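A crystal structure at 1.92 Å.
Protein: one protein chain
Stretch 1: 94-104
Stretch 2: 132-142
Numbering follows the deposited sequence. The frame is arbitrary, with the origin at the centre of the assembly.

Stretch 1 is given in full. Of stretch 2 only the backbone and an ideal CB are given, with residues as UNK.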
# COMPACT_ATOMS: atom_id res chain seq x y z
N GLU A 94 -9.11 -15.56 13.22
CA GLU A 94 -9.96 -16.27 14.16
C GLU A 94 -9.27 -16.48 15.51
O GLU A 94 -9.89 -16.31 16.56
CB GLU A 94 -10.39 -17.62 13.59
CG GLU A 94 -11.21 -18.47 14.54
CD GLU A 94 -12.35 -17.70 15.19
OE1 GLU A 94 -13.14 -17.05 14.47
OE2 GLU A 94 -12.46 -17.74 16.44
N ASP A 95 -7.99 -16.82 15.47
CA ASP A 95 -7.26 -17.07 16.70
C ASP A 95 -6.78 -15.81 17.42
O ASP A 95 -6.42 -15.87 18.59
CB ASP A 95 -6.07 -18.00 16.43
CG ASP A 95 -6.49 -19.37 15.89
OD1 ASP A 95 -7.65 -19.78 16.12
OD2 ASP A 95 -5.66 -20.04 15.24
N THR A 96 -6.77 -14.67 16.74
CA THR A 96 -6.29 -13.45 17.38
C THR A 96 -7.30 -12.32 17.54
O THR A 96 -7.02 -11.33 18.21
CB THR A 96 -5.05 -12.89 16.64
OG1 THR A 96 -5.44 -12.47 15.32
CG2 THR A 96 -3.96 -13.94 16.53
N ARG A 97 -8.48 -12.46 16.93
CA ARG A 97 -9.48 -11.39 17.01
C ARG A 97 -9.86 -10.99 18.43
O ARG A 97 -10.20 -9.84 18.69
CB ARG A 97 -10.74 -11.77 16.23
CG ARG A 97 -11.60 -12.83 16.89
CD ARG A 97 -12.83 -13.13 16.04
NE ARG A 97 -13.65 -14.19 16.63
CZ ARG A 97 -14.35 -14.06 17.75
NH1 ARG A 97 -14.34 -12.91 18.42
NH2 ARG A 97 -15.06 -15.08 18.21
N SER A 98 -9.80 -11.94 19.37
CA SER A 98 -10.16 -11.66 20.75
C SER A 98 -9.16 -10.75 21.47
O SER A 98 -9.43 -10.26 22.56
CB SER A 98 -10.31 -12.96 21.54
OG SER A 98 -9.05 -13.59 21.72
N TRP A 99 -8.00 -10.51 20.86
CA TRP A 99 -6.99 -9.66 21.49
C TRP A 99 -7.46 -8.22 21.65
O TRP A 99 -6.87 -7.45 22.41
CB TRP A 99 -5.68 -9.69 20.70
CG TRP A 99 -5.00 -11.04 20.70
CD1 TRP A 99 -5.40 -12.16 21.38
CD2 TRP A 99 -3.82 -11.40 20.00
NE1 TRP A 99 -4.53 -13.19 21.13
CE2 TRP A 99 -3.55 -12.75 20.28
CE3 TRP A 99 -2.95 -10.70 19.14
CZ2 TRP A 99 -2.45 -13.43 19.74
CZ3 TRP A 99 -1.85 -11.38 18.60
CH2 TRP A 99 -1.61 -12.72 18.91
N VAL A 100 -8.51 -7.84 20.93
CA VAL A 100 -9.03 -6.48 21.05
C VAL A 100 -9.53 -6.23 22.48
O VAL A 100 -9.57 -5.10 22.94
CB VAL A 100 -10.20 -6.21 20.06
CG1 VAL A 100 -9.69 -6.31 18.63
CG2 VAL A 100 -11.34 -7.19 20.29
N SER A 101 -9.91 -7.30 23.18
CA SER A 101 -10.37 -7.15 24.56
C SER A 101 -9.19 -7.32 25.53
O SER A 101 -9.17 -6.72 26.60
CB SER A 101 -11.49 -8.16 24.88
OG SER A 101 -11.06 -9.50 24.73
N ASP A 102 -8.21 -8.12 25.14
CA ASP A 102 -7.03 -8.32 25.99
C ASP A 102 -6.20 -7.04 26.04
O ASP A 102 -5.59 -6.72 27.06
CB ASP A 102 -6.17 -9.47 25.46
CG ASP A 102 -6.90 -10.80 25.45
OD1 ASP A 102 -7.72 -11.05 26.36
OD2 ASP A 102 -6.64 -11.61 24.54
N PHE A 103 -6.20 -6.30 24.93
CA PHE A 103 -5.44 -5.05 24.83
C PHE A 103 -6.37 -3.94 24.35
O PHE A 103 -6.32 -3.54 23.18
CB PHE A 103 -4.30 -5.22 23.83
CG PHE A 103 -3.40 -6.39 24.12
CD1 PHE A 103 -2.51 -6.36 25.19
CD2 PHE A 103 -3.47 -7.54 23.33
CE1 PHE A 103 -1.68 -7.45 25.46
CE2 PHE A 103 -2.65 -8.65 23.60
CZ PHE A 103 -1.75 -8.60 24.67
N PRO A 104 -7.23 -3.42 25.25
CA PRO A 104 -8.18 -2.35 24.91
C PRO A 104 -7.55 -1.22 24.11
O PRO A 104 -6.57 -0.61 24.55
CB PRO A 104 -8.68 -1.89 26.28
CG PRO A 104 -8.65 -3.17 27.07
CD PRO A 104 -7.29 -3.73 26.69
N UNK A 132 5.30 -9.62 21.01
CA UNK A 132 5.80 -10.99 21.12
C UNK A 132 4.72 -12.00 20.75
O UNK A 132 5.02 -13.04 20.17
CB UNK A 132 6.31 -11.26 22.54
N UNK A 133 3.46 -11.69 21.07
CA UNK A 133 2.35 -12.59 20.73
C UNK A 133 2.20 -12.67 19.22
O UNK A 133 2.01 -13.74 18.66
CB UNK A 133 1.04 -12.12 21.37
N UNK A 134 2.27 -11.51 18.57
CA UNK A 134 2.14 -11.46 17.11
C UNK A 134 3.26 -12.25 16.44
O UNK A 134 3.02 -13.01 15.51
CB UNK A 134 2.15 -10.01 16.62
N UNK A 135 4.48 -12.09 16.93
CA UNK A 135 5.62 -12.80 16.37
C UNK A 135 5.46 -14.31 16.55
O UNK A 135 5.88 -15.09 15.70
CB UNK A 135 6.92 -12.32 17.02
N UNK A 136 4.84 -14.72 17.66
CA UNK A 136 4.62 -16.13 17.92
C UNK A 136 3.63 -16.69 16.90
O UNK A 136 3.83 -17.78 16.35
CB UNK A 136 4.11 -16.35 19.35
N UNK A 137 2.57 -15.93 16.64
CA UNK A 137 1.58 -16.35 15.65
C UNK A 137 2.25 -16.46 14.28
O UNK A 137 1.98 -17.38 13.52
CB UNK A 137 0.41 -15.37 15.60
N UNK A 138 3.13 -15.51 13.98
CA UNK A 138 3.84 -15.50 12.71
C UNK A 138 4.67 -16.77 12.53
O UNK A 138 4.69 -17.36 11.45
CB UNK A 138 4.74 -14.26 12.62
N UNK A 139 5.36 -17.18 13.59
CA UNK A 139 6.19 -18.39 13.50
C UNK A 139 5.30 -19.62 13.37
O UNK A 139 5.60 -20.53 12.60
CB UNK A 139 7.10 -18.52 14.72
N UNK A 140 4.21 -19.65 14.13
CA UNK A 140 3.30 -20.78 14.08
C UNK A 140 2.73 -21.01 12.68
O UNK A 140 2.73 -22.14 12.18
CB UNK A 140 2.16 -20.57 15.08
N UNK A 141 2.25 -19.94 12.05
CA UNK A 141 1.65 -20.04 10.73
C UNK A 141 2.60 -19.88 9.56
O UNK A 141 2.20 -20.03 8.40
CB UNK A 141 0.55 -18.99 10.61
N UNK A 142 3.86 -19.58 9.85
CA UNK A 142 4.84 -19.42 8.79
C UNK A 142 4.61 -18.20 7.92
O UNK A 142 4.80 -18.24 6.71
CB UNK A 142 4.85 -20.67 7.91

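Position 132 has helical backbone angles and nothing of stretch 1 within 5.5 Å of its ideal CB. Many side chains would suit it. The deposited residue is Ser132, whose OG is hydrogen-bonded elsewhere in the structure.

Position 133 points toward stretch 1. Its ideal CB lies 3.7 Å from CH2 of Trp99. The Phe103 ring lies beside the path along the indole, and the Asp102 carboxylate lies farther out. A long apolar chain could cover the indole; lysine or arginine could also reach the acid. The residue is Arg133, extended beyond an m chi1. CD of Arg133 lies over the six-membered ring of Trp99, 4.2 Å from the centroid, a CH-pi contact. The guanidinium continues over the five-membered ring of Trp99, with CZ of Arg133 5.0 Å from that centroid, in a cation-pi contact. At the tip, NH1 of Arg133 forms a salt bridge with OD2 of Asp102 at 3.5 Å; the hydrogen bond within it is weak. CE2 of Phe103 is 3.3 Å from NH1 of Arg133 and lies over one face of the guanidinium.

Position 134 points sideways, with its ideal CB 4.7 Å from CZ3 of Trp99. A medium or large apolar side chain suits the indole edge. It is Ile134, whose CG1 is 3.8 Å from CZ3 of Trp99, near the ring plane.

Position 135 is out of reach of stretch 1, which sets no preference. It is Glu135.

Position 136 points sideways and meets nothing, so polar or charged residues would do. It is Glu136, which makes no contact with stretch 1.

Position 137 points toward stretch 1. Its ideal CB is 4.7 Å from both CG2 of Thr96 and CH2 of Trp99. A methyl group and an indole favour leucine, isoleucine, valine or methionine. It is Ile137, with both chi angles m. CG1 of Ile137 sits 3.6 Å from CH2 of Trp99 and 3.8 Å from CG2 of Thr96, so one carbon packs against both.

Positions 138, 139 and 140 find no partner in stretch 1, which leaves the choice open. They are Ala138, Arg139 and Ile140. NH2 of Arg139 is 3.9 Å from OE1 of Glu135, a long salt bridge.

Position 141 points toward stretch 1, but its ideal CB has no neighbour there within 5.5 Å. A long side chain is needed to reach Asp95; a basic or aromatic one could. It is Phe141, whose CZ comes within 3.6 Å of OD2 of Asp95, so the ring edge meets the carboxylate.

Position 142 leaves helical angles with positive phi, which favours glycine. It is Gly142.

Stretch 2, residues 132-142: SRIEEIARIFG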
# COMPACT_ATOMS: atom_id res chain seq x y z
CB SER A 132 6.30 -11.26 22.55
OG SER A 132 5.24 -11.27 23.49
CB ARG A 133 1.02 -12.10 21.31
CG ARG A 133 0.83 -12.30 22.80
CD ARG A 133 -0.65 -12.07 23.14
NE ARG A 133 -0.94 -12.15 24.56
CZ ARG A 133 -2.15 -12.03 25.09
NH1 ARG A 133 -3.20 -11.81 24.30
NH2 ARG A 133 -2.32 -12.11 26.40
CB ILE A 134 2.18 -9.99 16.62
CG1 ILE A 134 0.92 -9.26 17.10
CG2 ILE A 134 2.27 -9.95 15.10
CD1 ILE A 134 0.96 -7.76 16.88
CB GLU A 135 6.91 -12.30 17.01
CG GLU A 135 7.07 -10.79 16.85
CD GLU A 135 8.28 -10.23 17.55
OE1 GLU A 135 8.57 -10.66 18.69
OE2 GLU A 135 8.94 -9.33 16.97
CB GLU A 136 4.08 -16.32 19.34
CG GLU A 136 3.75 -17.76 19.71
CD GLU A 136 3.36 -17.91 21.17
OE1 GLU A 136 2.39 -17.24 21.61
OE2 GLU A 136 4.01 -18.70 21.89
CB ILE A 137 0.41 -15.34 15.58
CG1 ILE A 137 -0.46 -15.49 16.83
CG2 ILE A 137 -0.43 -15.59 14.34
CD1 ILE A 137 -1.17 -16.84 16.92
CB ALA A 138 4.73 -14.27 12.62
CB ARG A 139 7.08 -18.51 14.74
CG ARG A 139 7.91 -17.26 15.01
CD ARG A 139 8.98 -17.48 16.06
NE ARG A 139 9.56 -16.21 16.50
CZ ARG A 139 9.04 -15.43 17.44
NH1 ARG A 139 7.93 -15.80 18.07
NH2 ARG A 139 9.62 -14.28 17.75
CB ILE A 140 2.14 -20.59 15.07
CG1 ILE A 140 2.68 -20.57 16.50
CG2 ILE A 140 1.11 -21.70 14.89
CD1 ILE A 140 1.65 -20.15 17.54
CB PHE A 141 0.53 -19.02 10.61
CG PHE A 141 -0.67 -19.35 11.45
CD1 PHE A 141 -1.68 -20.16 10.94
CD2 PHE A 141 -0.77 -18.88 12.75
CE1 PHE A 141 -2.78 -20.50 11.73
CE2 PHE A 141 -1.86 -19.21 13.55
CZ PHE A 141 -2.87 -20.02 13.04
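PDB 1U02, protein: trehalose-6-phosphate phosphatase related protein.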